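Local coordinates for 1-pyrroline-5-carboxylate dehydrogenase (Thermus thermophilus, PDB 1UZB), which probably catalyses the NAD-dependent oxidation of glutamate semialdehyde, formed from 1-pyrroline-5-carboxylate, to glutamate, at residues E12-E17 with K126-A131; R21-A26 with E115-L120. One frame throughout, in Å; residues are numbered along the deposited sequence. Where two conformers were deposited one is given.

Interaction 1: residues E12-E17 with K126-A131; sequences ETFQTE and KNWVEA
F14 meets W128 in an edge-to-face aromatic pair that fastens the N-terminal loop of this aldehyde dehydrogenase onto the first turn of helix 128-149. The edge of the W128 indole is directed at the face of F14, with CE3 offset toward the rim of the phenyl; the F14 ring and the six-membered ring of W128 have centroids 5.3 Å apart and planes at 76°. Along F14, CB already lies beside W128 CE3, and CG comes closest to that same atom, 3.7 Å from F14 CG to W128 CE3. With CG swung anti to the carbonyl carbon (chi1 -55°), the ring is carried across to the helix: CD1 rests against W128 CB, CD2 against CE3, and CE1 reaches W128 O at 3.5 Å. CZ comes to the same carbonyl oxygen. On the face opposite W128, E12 CG sits over the ring centre. Cutting the ring back to the methyl of an alanine would probably open a gap between the indole edge and E12 CG, which now press on its two faces. M23 of helix 17-32 touches both aromatic residues, and W128 NE1 is tied to E355 O. E12 folds back to fix the turn, its OE2 accepting from F14 N at 2.7 Å through the anti lone pair.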
ATOM      1  N   GLU A  12       5.000  22.823 -28.098  1.00 10.28           N
ATOM      2  CA  GLU A  12       5.960  23.748 -28.686  1.00 10.77           C
ATOM      3  C   GLU A  12       5.374  25.144 -28.884  1.00 11.61           C
ATOM      4  O   GLU A  12       4.259  25.295 -29.383  1.00 12.13           O
ATOM      5  CB  GLU A  12       6.456  23.190 -30.023  1.00 11.14           C
ATOM      6  CG  GLU A  12       7.496  24.051 -30.718  1.00 11.07           C
ATOM      7  CD  GLU A  12       8.721  24.304 -29.857  1.00 11.41           C
ATOM      8  OE1 GLU A  12       9.405  23.326 -29.481  1.00 14.37           O
ATOM      9  OE2 GLU A  12       8.997  25.483 -29.559  1.00 13.37           O
ATOM     10  N   THR A  13       6.141  26.159 -28.493  1.00 13.55           N
ATOM     11  CA  THR A  13       5.724  27.553 -28.619  1.00 15.42           C
ATOM     12  C   THR A  13       6.420  28.232 -29.801  1.00 14.71           C
ATOM     13  O   THR A  13       6.027  29.319 -30.226  1.00 15.60           O
ATOM     14  CB  THR A  13       6.056  28.341 -27.341  1.00 16.33           C
ATOM     15  OG1 THR A  13       7.469  28.286 -27.107  1.00 18.51           O
ATOM     16  CG2 THR A  13       5.325  27.749 -26.143  1.00 19.33           C
ATOM     17  N   PHE A  14       7.461  27.586 -30.317  1.00 14.33           N
ATOM     18  CA  PHE A  14       8.227  28.098 -31.452  1.00 15.24           C
ATOM     19  C   PHE A  14       8.874  29.451 -31.177  1.00 17.12           C
ATOM     20  O   PHE A  14       8.860  30.343 -32.026  1.00 18.09           O
ATOM     21  CB  PHE A  14       7.335  28.198 -32.695  1.00 13.46           C
ATOM     22  CG  PHE A  14       6.647  26.913 -33.045  1.00 11.05           C
ATOM     23  CD1 PHE A  14       5.356  26.654 -32.592  1.00 11.03           C
ATOM     24  CD2 PHE A  14       7.305  25.942 -33.790  1.00 10.76           C
ATOM     25  CE1 PHE A  14       4.731  25.440 -32.878  1.00 10.59           C
ATOM     26  CE2 PHE A  14       6.691  24.727 -34.079  1.00 11.36           C
ATOM     27  CZ  PHE A  14       5.402  24.475 -33.623  1.00 10.95           C
ATOM     28  N   GLN A  15       9.452  29.593 -29.989  1.00 18.59           N
ATOM     29  CA  GLN A  15      10.108  30.837 -29.610  1.00 20.85           C
ATOM     30  C   GLN A  15      11.602  30.793 -29.921  1.00 20.34           C
ATOM     31  O   GLN A  15      12.238  31.832 -30.086  1.00 22.59           O
ATOM     32  CB  GLN A  15       9.890  31.115 -28.121  1.00 22.56           C
ATOM     33  CG  GLN A  15       8.425  31.255 -27.731  1.00 26.67           C
ATOM     34  CD  GLN A  15       7.720  32.367 -28.486  1.00 28.14           C
ATOM     35  OE1 GLN A  15       8.056  33.543 -28.341  1.00 30.58           O
ATOM     36  NE2 GLN A  15       6.737  31.999 -29.299  1.00 29.41           N
ATOM     37  N   THR A  16      12.157  29.588 -30.003  1.00 18.69           N
ATOM     38  CA  THR A  16      13.575  29.424 -30.308  1.00 17.81           C
ATOM     39  C   THR A  16      13.772  29.297 -31.815  1.00 18.10           C
ATOM     40  O   THR A  16      12.859  28.891 -32.538  1.00 16.99           O
ATOM     41  CB  THR A  16      14.162  28.169 -29.633  1.00 18.30           C
ATOM     42  OG1 THR A  16      13.511  26.997 -30.142  1.00 17.87           O
ATOM     43  CG2 THR A  16      13.968  28.236 -28.125  1.00 18.34           C
ATOM     44  N   GLU A  17      14.965  29.642 -32.285  1.00 18.00           N
ATOM     45  CA  GLU A  17      15.268  29.569 -33.709  1.00 18.03           C
ATOM     46  C   GLU A  17      15.226  28.129 -34.204  1.00 17.83           C
ATOM     47  O   GLU A  17      14.782  27.862 -35.321  1.00 16.84           O
ATOM     48  CB  GLU A  17      16.647  30.175 -33.989  1.00 19.44           C
ATOM     49  CG  GLU A  17      17.036  30.212 -35.463  1.00 21.06           C
ATOM     50  CD  GLU A  17      15.995  30.897 -36.330  1.00 21.74           C
ATOM     51  OE1 GLU A  17      15.424  31.914 -35.880  1.00 21.43           O
ATOM     52  OE2 GLU A  17      15.756  30.426 -37.464  1.00 22.35           O
ATOM     53  N   LYS A 126      -5.144  25.288 -38.548  1.00  5.92           N
ATOM     54  CA  LYS A 126      -4.711  25.596 -37.191  1.00  5.53           C
ATOM     55  C   LYS A 126      -3.430  26.407 -37.280  1.00  5.10           C
ATOM     56  O   LYS A 126      -2.609  26.168 -38.170  1.00  6.58           O
ATOM     57  CB  LYS A 126      -4.415  24.317 -36.404  1.00  7.43           C
ATOM     58  CG  LYS A 126      -5.627  23.465 -36.139  1.00 10.08           C
ATOM     59  CD  LYS A 126      -5.409  22.528 -34.965  1.00  9.38           C
ATOM     60  CE  LYS A 126      -6.730  21.901 -34.562  1.00 10.36           C
ATOM     61  NZ  LYS A 126      -6.648  21.128 -33.294  1.00 10.06           N
ATOM     62  N   ASN A 127      -3.256  27.378 -36.388  1.00  4.08           N
ATOM     63  CA  ASN A 127      -2.007  28.118 -36.405  1.00  5.39           C
ATOM     64  C   ASN A 127      -0.970  27.169 -35.791  1.00  5.95           C
ATOM     65  O   ASN A 127      -1.300  26.041 -35.411  1.00  5.98           O
ATOM     66  CB  ASN A 127      -2.104  29.472 -35.663  1.00  5.44           C
ATOM     67  CG  ASN A 127      -2.355  29.341 -34.173  1.00  4.73           C
ATOM     68  OD1 ASN A 127      -2.179  28.282 -33.581  1.00  7.13           O
ATOM     69  ND2 ASN A 127      -2.752  30.448 -33.552  1.00  7.79           N
ATOM     70  N   TRP A 128       0.278  27.608 -35.700  1.00  6.34           N
ATOM     71  CA  TRP A 128       1.348  26.744 -35.207  1.00  7.02           C
ATOM     72  C   TRP A 128       1.178  26.123 -33.823  1.00  5.83           C
ATOM     73  O   TRP A 128       1.377  24.919 -33.659  1.00  5.76           O
ATOM     74  CB  TRP A 128       2.676  27.494 -35.267  1.00  7.65           C
ATOM     75  CG  TRP A 128       3.129  27.873 -36.655  1.00  7.97           C
ATOM     76  CD1 TRP A 128       2.358  27.990 -37.784  1.00  8.63           C
ATOM     77  CD2 TRP A 128       4.452  28.256 -37.034  1.00  8.80           C
ATOM     78  NE1 TRP A 128       3.127  28.426 -38.841  1.00  8.41           N
ATOM     79  CE2 TRP A 128       4.416  28.597 -38.406  1.00  7.71           C
ATOM     80  CE3 TRP A 128       5.669  28.349 -36.344  1.00  9.82           C
ATOM     81  CZ2 TRP A 128       5.553  29.024 -39.101  1.00  9.87           C
ATOM     82  CZ3 TRP A 128       6.800  28.773 -37.036  1.00 12.14           C
ATOM     83  CH2 TRP A 128       6.731  29.105 -38.401  1.00 10.39           C
ATOM     84  N   VAL A 129       0.826  26.927 -32.824  1.00  6.85           N
ATOM     85  CA  VAL A 129       0.680  26.380 -31.478  1.00  7.47           C
ATOM     86  C   VAL A 129      -0.557  25.499 -31.319  1.00  6.11           C
ATOM     87  O   VAL A 129      -0.527  24.517 -30.576  1.00  6.72           O
ATOM     88  CB  VAL A 129       0.699  27.499 -30.409  1.00  8.57           C
ATOM     89  CG1 VAL A 129       2.006  28.275 -30.499  0.50 11.55           C
ATOM     90  CG2 VAL A 129      -0.498  28.416 -30.586  0.50 10.15           C
ATOM     91  N   GLU A 130      -1.648  25.837 -32.004  1.00  5.95           N
ATOM     92  CA  GLU A 130      -2.841  25.002 -31.927  1.00  5.31           C
ATOM     93  C   GLU A 130      -2.492  23.638 -32.530  1.00  5.15           C
ATOM     94  O   GLU A 130      -2.912  22.595 -32.023  1.00  6.03           O
ATOM     95  CB  GLU A 130      -3.999  25.639 -32.702  1.00  5.64           C
ATOM     96  CG  GLU A 130      -4.639  26.858 -32.031  1.00  8.76           C
ATOM     97  CD  GLU A 130      -5.325  26.537 -30.706  1.00  8.69           C
ATOM     98  OE1 GLU A 130      -5.823  25.402 -30.538  1.00  9.94           O
ATOM     99  OE2 GLU A 130      -5.387  27.433 -29.836  1.00 12.59           O
ATOM    100  N   ALA A 131      -1.712  23.646 -33.609  1.00  5.38           N
ATOM    101  CA  ALA A 131      -1.304  22.402 -34.250  1.00  5.28           C
ATOM    102  C   ALA A 131      -0.405  21.586 -33.318  1.00  5.52           C
ATOM    103  O   ALA A 131      -0.578  20.377 -33.182  1.00  6.24           O
ATOM    104  CB  ALA A 131      -0.576  22.698 -35.561  1.00  6.55           C
TER

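Interaction 2: residues R21-A26 with E115-L120; sequences RAMREA and ELEATL
M23 and E117 meet where helix 17-32, the N-terminal helix, packs on helix 113-124 of this aldehyde dehydrogenase. It is a helix-helix crossing: the two short segments have axes 9.0 Å apart at closest approach and a signed crossing angle of -60°. Alanines stand where the helices come together. A26 CB points at the other helix and lies 4.2 Å from A118 CB, while the A118 methyl also reaches the backbone of A26, with A118 CB 3.7 Å from A26 O. Near the start of the other segment, A26 CB faces the backbone N of E115, and the A26 and E115 CA atoms are the nearest such pair.

M23 makes the second part of the contact. Its CG is anti to the backbone N (chi1 -175°), and bends at the next two torsions bring the terminal methyl to the neighbouring helix. There CE lies 3.8 Å from E117 CB and 3.6 Å from E117 OE1, with SD close to the same oxygen. The methyl thus touches both the CB and the carboxylate of E117, the two side chains crossing at a slant.

Further out, the E117 carboxylate is held on both oxygens: R114 makes a salt bridge to OE1, and S132 OG is hydrogen-bonded to OE2. The arginine probably offsets the buried negative charge, and the two ties together hold the carboxylate in place beside the methionine. The A118 methyl also touches L27 and V30, which extend the apolar seam along helix 17-32. On the flank toward helix 213-226, T119 packs on V214 and V215, and K218 NZ hydrogen-bonds its hydroxyl. That hydroxyl also turns back on its own helix: E115 O accepts from both T119 N and T119 OG1, which approach from opposite faces of the carbonyl plane, OG1 at 2.8 Å.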
ATOM      1  N   ARG A  21      13.030  26.903 -37.266  1.00 12.63           N
ATOM      2  CA  ARG A  21      13.691  26.316 -38.424  1.00 13.96           C
ATOM      3  C   ARG A  21      13.049  24.979 -38.764  1.00 12.86           C
ATOM      4  O   ARG A  21      12.738  24.705 -39.920  1.00 13.46           O
ATOM      5  CB  ARG A  21      15.178  26.092 -38.142  1.00 15.45           C
ATOM      6  CG  ARG A  21      15.964  25.593 -39.346  1.00 18.78           C
ATOM      7  CD  ARG A  21      17.248  24.907 -38.921  1.00 21.59           C
ATOM      8  NE  ARG A  21      16.978  23.652 -38.221  1.00 25.32           N
ATOM      9  CZ  ARG A  21      16.380  22.603 -38.778  1.00 26.19           C
ATOM     10  NH1 ARG A  21      15.992  22.654 -40.045  1.00 28.47           N
ATOM     11  NH2 ARG A  21      16.168  21.501 -38.071  1.00 27.50           N
ATOM     12  N   ALA A  22      12.866  24.145 -37.746  1.00 12.12           N
ATOM     13  CA  ALA A  22      12.270  22.830 -37.928  1.00 10.83           C
ATOM     14  C   ALA A  22      10.840  22.931 -38.452  1.00  9.73           C
ATOM     15  O   ALA A  22      10.440  22.159 -39.319  1.00 10.00           O
ATOM     16  CB  ALA A  22      12.295  22.058 -36.606  1.00 12.93           C
ATOM     17  N   MET A  23      10.074  23.882 -37.931  1.00  9.70           N
ATOM     18  CA  MET A  23       8.694  24.042 -38.372  1.00  8.66           C
ATOM     19  C   MET A  23       8.624  24.556 -39.807  1.00  9.34           C
ATOM     20  O   MET A  23       7.795  24.094 -40.591  1.00  8.64           O
ATOM     21  CB  MET A  23       7.930  24.988 -37.443  1.00  9.60           C
ATOM     22  CG  MET A  23       6.450  25.088 -37.784  1.00 10.30           C
ATOM     23  SD  MET A  23       5.622  23.473 -37.757  1.00 11.93           S
ATOM     24  CE  MET A  23       4.067  23.907 -36.953  1.00 12.30           C
ATOM     25  N   ARG A  24       9.490  25.505 -40.154  1.00  9.73           N
ATOM     26  CA  ARG A  24       9.488  26.028 -41.512  1.00  9.75           C
ATOM     27  C   ARG A  24       9.823  24.930 -42.518  1.00  9.36           C
ATOM     28  O   ARG A  24       9.219  24.861 -43.586  1.00  9.44           O
ATOM     29  CB  ARG A  24      10.467  27.204 -41.662  1.00 10.78           C
ATOM     30  CG  ARG A  24       9.986  28.501 -41.016  0.50 11.52           C
ATOM     31  CD  ARG A  24      10.778  29.702 -41.529  0.50 13.25           C
ATOM     32  NE  ARG A  24      12.181  29.661 -41.126  0.50 13.61           N
ATOM     33  CZ  ARG A  24      12.666  30.234 -40.028  0.50 14.10           C
ATOM     34  NH1 ARG A  24      11.863  30.906 -39.213  0.50 13.08           N
ATOM     35  NH2 ARG A  24      13.956  30.131 -39.742  0.50 13.86           N
ATOM     36  N   GLU A  25      10.772  24.060 -42.177  1.00  9.53           N
ATOM     37  CA  GLU A  25      11.138  22.973 -43.085  1.00  8.74           C
ATOM     38  C   GLU A  25       9.988  21.975 -43.204  1.00  8.76           C
ATOM     39  O   GLU A  25       9.726  21.449 -44.286  1.00  9.22           O
ATOM     40  CB  GLU A  25      12.400  22.254 -42.595  1.00 10.77           C
ATOM     41  CG  GLU A  25      12.885  21.124 -43.507  1.00 13.21           C
ATOM     42  CD  GLU A  25      13.179  21.575 -44.933  1.00 12.28           C
ATOM     43  OE1 GLU A  25      13.762  22.666 -45.107  1.00 13.19           O
ATOM     44  OE2 GLU A  25      12.843  20.831 -45.879  1.00 14.16           O
ATOM     45  N   ALA A  26       9.304  21.722 -42.092  1.00  8.64           N
ATOM     46  CA  ALA A  26       8.181  20.787 -42.086  1.00  7.85           C
ATOM     47  C   ALA A  26       7.026  21.329 -42.925  1.00  7.37           C
ATOM     48  O   ALA A  26       6.407  20.593 -43.699  1.00  7.33           O
ATOM     49  CB  ALA A  26       7.718  20.531 -40.655  1.00  8.47           C
ATOM     50  N   GLU A 115       5.954  17.307 -38.885  1.00  7.74           N
ATOM     51  CA  GLU A 115       5.225  16.961 -40.101  1.00  8.01           C
ATOM     52  C   GLU A 115       3.719  16.933 -39.837  1.00  7.01           C
ATOM     53  O   GLU A 115       2.930  17.469 -40.617  1.00  7.22           O
ATOM     54  CB  GLU A 115       5.667  15.589 -40.609  1.00  8.50           C
ATOM     55  CG  GLU A 115       5.063  15.203 -41.948  1.00 11.19           C
ATOM     56  CD  GLU A 115       5.166  13.716 -42.228  1.00 13.61           C
ATOM     57  OE1 GLU A 115       6.095  13.068 -41.700  1.00 16.71           O
ATOM     58  OE2 GLU A 115       4.320  13.195 -42.985  1.00 15.89           O
ATOM     59  N   LEU A 116       3.321  16.294 -38.740  1.00  7.25           N
ATOM     60  CA  LEU A 116       1.906  16.208 -38.396  1.00  6.57           C
ATOM     61  C   LEU A 116       1.326  17.589 -38.088  1.00  6.09           C
ATOM     62  O   LEU A 116       0.212  17.902 -38.499  1.00  5.94           O
ATOM     63  CB  LEU A 116       1.708  15.259 -37.210  1.00  7.44           C
ATOM     64  CG  LEU A 116       1.974  13.782 -37.531  1.00  7.15           C
ATOM     65  CD1 LEU A 116       1.941  12.965 -36.252  1.00  8.01           C
ATOM     66  CD2 LEU A 116       0.939  13.271 -38.526  1.00  9.67           C
ATOM     67  N   GLU A 117       2.090  18.416 -37.379  1.00  5.83           N
ATOM     68  CA  GLU A 117       1.641  19.764 -37.053  1.00  6.52           C
ATOM     69  C   GLU A 117       1.438  20.568 -38.337  1.00  5.85           C
ATOM     70  O   GLU A 117       0.420  21.238 -38.504  1.00  6.22           O
ATOM     71  CB  GLU A 117       2.665  20.472 -36.162  1.00  7.29           C
ATOM     72  CG  GLU A 117       2.883  19.816 -34.803  1.00  8.12           C
ATOM     73  CD  GLU A 117       4.037  20.433 -34.040  1.00  8.69           C
ATOM     74  OE1 GLU A 117       4.786  21.229 -34.643  1.00  9.69           O
ATOM     75  OE2 GLU A 117       4.201  20.117 -32.841  1.00  9.23           O
ATOM     76  N   ALA A 118       2.409  20.488 -39.246  1.00  5.57           N
ATOM     77  CA  ALA A 118       2.336  21.207 -40.512  1.00  5.95           C
ATOM     78  C   ALA A 118       1.139  20.748 -41.336  1.00  5.76           C
ATOM     79  O   ALA A 118       0.513  21.546 -42.037  1.00  6.91           O
ATOM     80  CB  ALA A 118       3.623  21.001 -41.301  1.00  6.93           C
ATOM     81  N   THR A 119       0.818  19.462 -41.252  1.00  5.56           N
ATOM     82  CA  THR A 119      -0.310  18.929 -42.000  1.00  5.89           C
ATOM     83  C   THR A 119      -1.608  19.509 -41.435  1.00  6.46           C
ATOM     84  O   THR A 119      -2.540  19.798 -42.181  1.00  7.27           O
ATOM     85  CB  THR A 119      -0.341  17.387 -41.956  1.00  6.09           C
ATOM     86  OG1 THR A 119       0.907  16.878 -42.443  1.00  8.19           O
ATOM     87  CG2 THR A 119      -1.460  16.851 -42.837  1.00  9.01           C
ATOM     88  N   LEU A 120      -1.661  19.694 -40.119  1.00  6.32           N
ATOM     89  CA  LEU A 120      -2.842  20.281 -39.482  1.00  6.26           C
ATOM     90  C   LEU A 120      -2.997  21.741 -39.899  1.00  5.86           C
ATOM     91  O   LEU A 120      -4.108  22.221 -40.126  1.00  6.37           O
ATOM     92  CB  LEU A 120      -2.721  20.209 -37.957  1.00  6.62           C
ATOM     93  CG  LEU A 120      -2.935  18.837 -37.318  1.00  5.59           C
ATOM     94  CD1 LEU A 120      -2.603  18.921 -35.838  1.00  6.36           C
ATOM     95  CD2 LEU A 120      -4.376  18.385 -37.519  1.00  7.27           C
TER

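From the N terminus, the chain first runs through the loop at 12-17, then enters helix 17-32, which carries 21-26. It next passes through the 36-69 strands and two long helices before reaching 115-120 on helix 113-124, and a short turn leads on to 126-131. Interaction 2 therefore closes a loop nested inside the one closed by interaction 1. Together they tie the N-terminal loop and helix to two consecutive helices. The contacts, with centres about 10 Å apart, also touch directly: F14 CZ lies 3.5 Å from E117 OE1, and E17 OE2 forms a 2.9 Å salt bridge with R24 NH2.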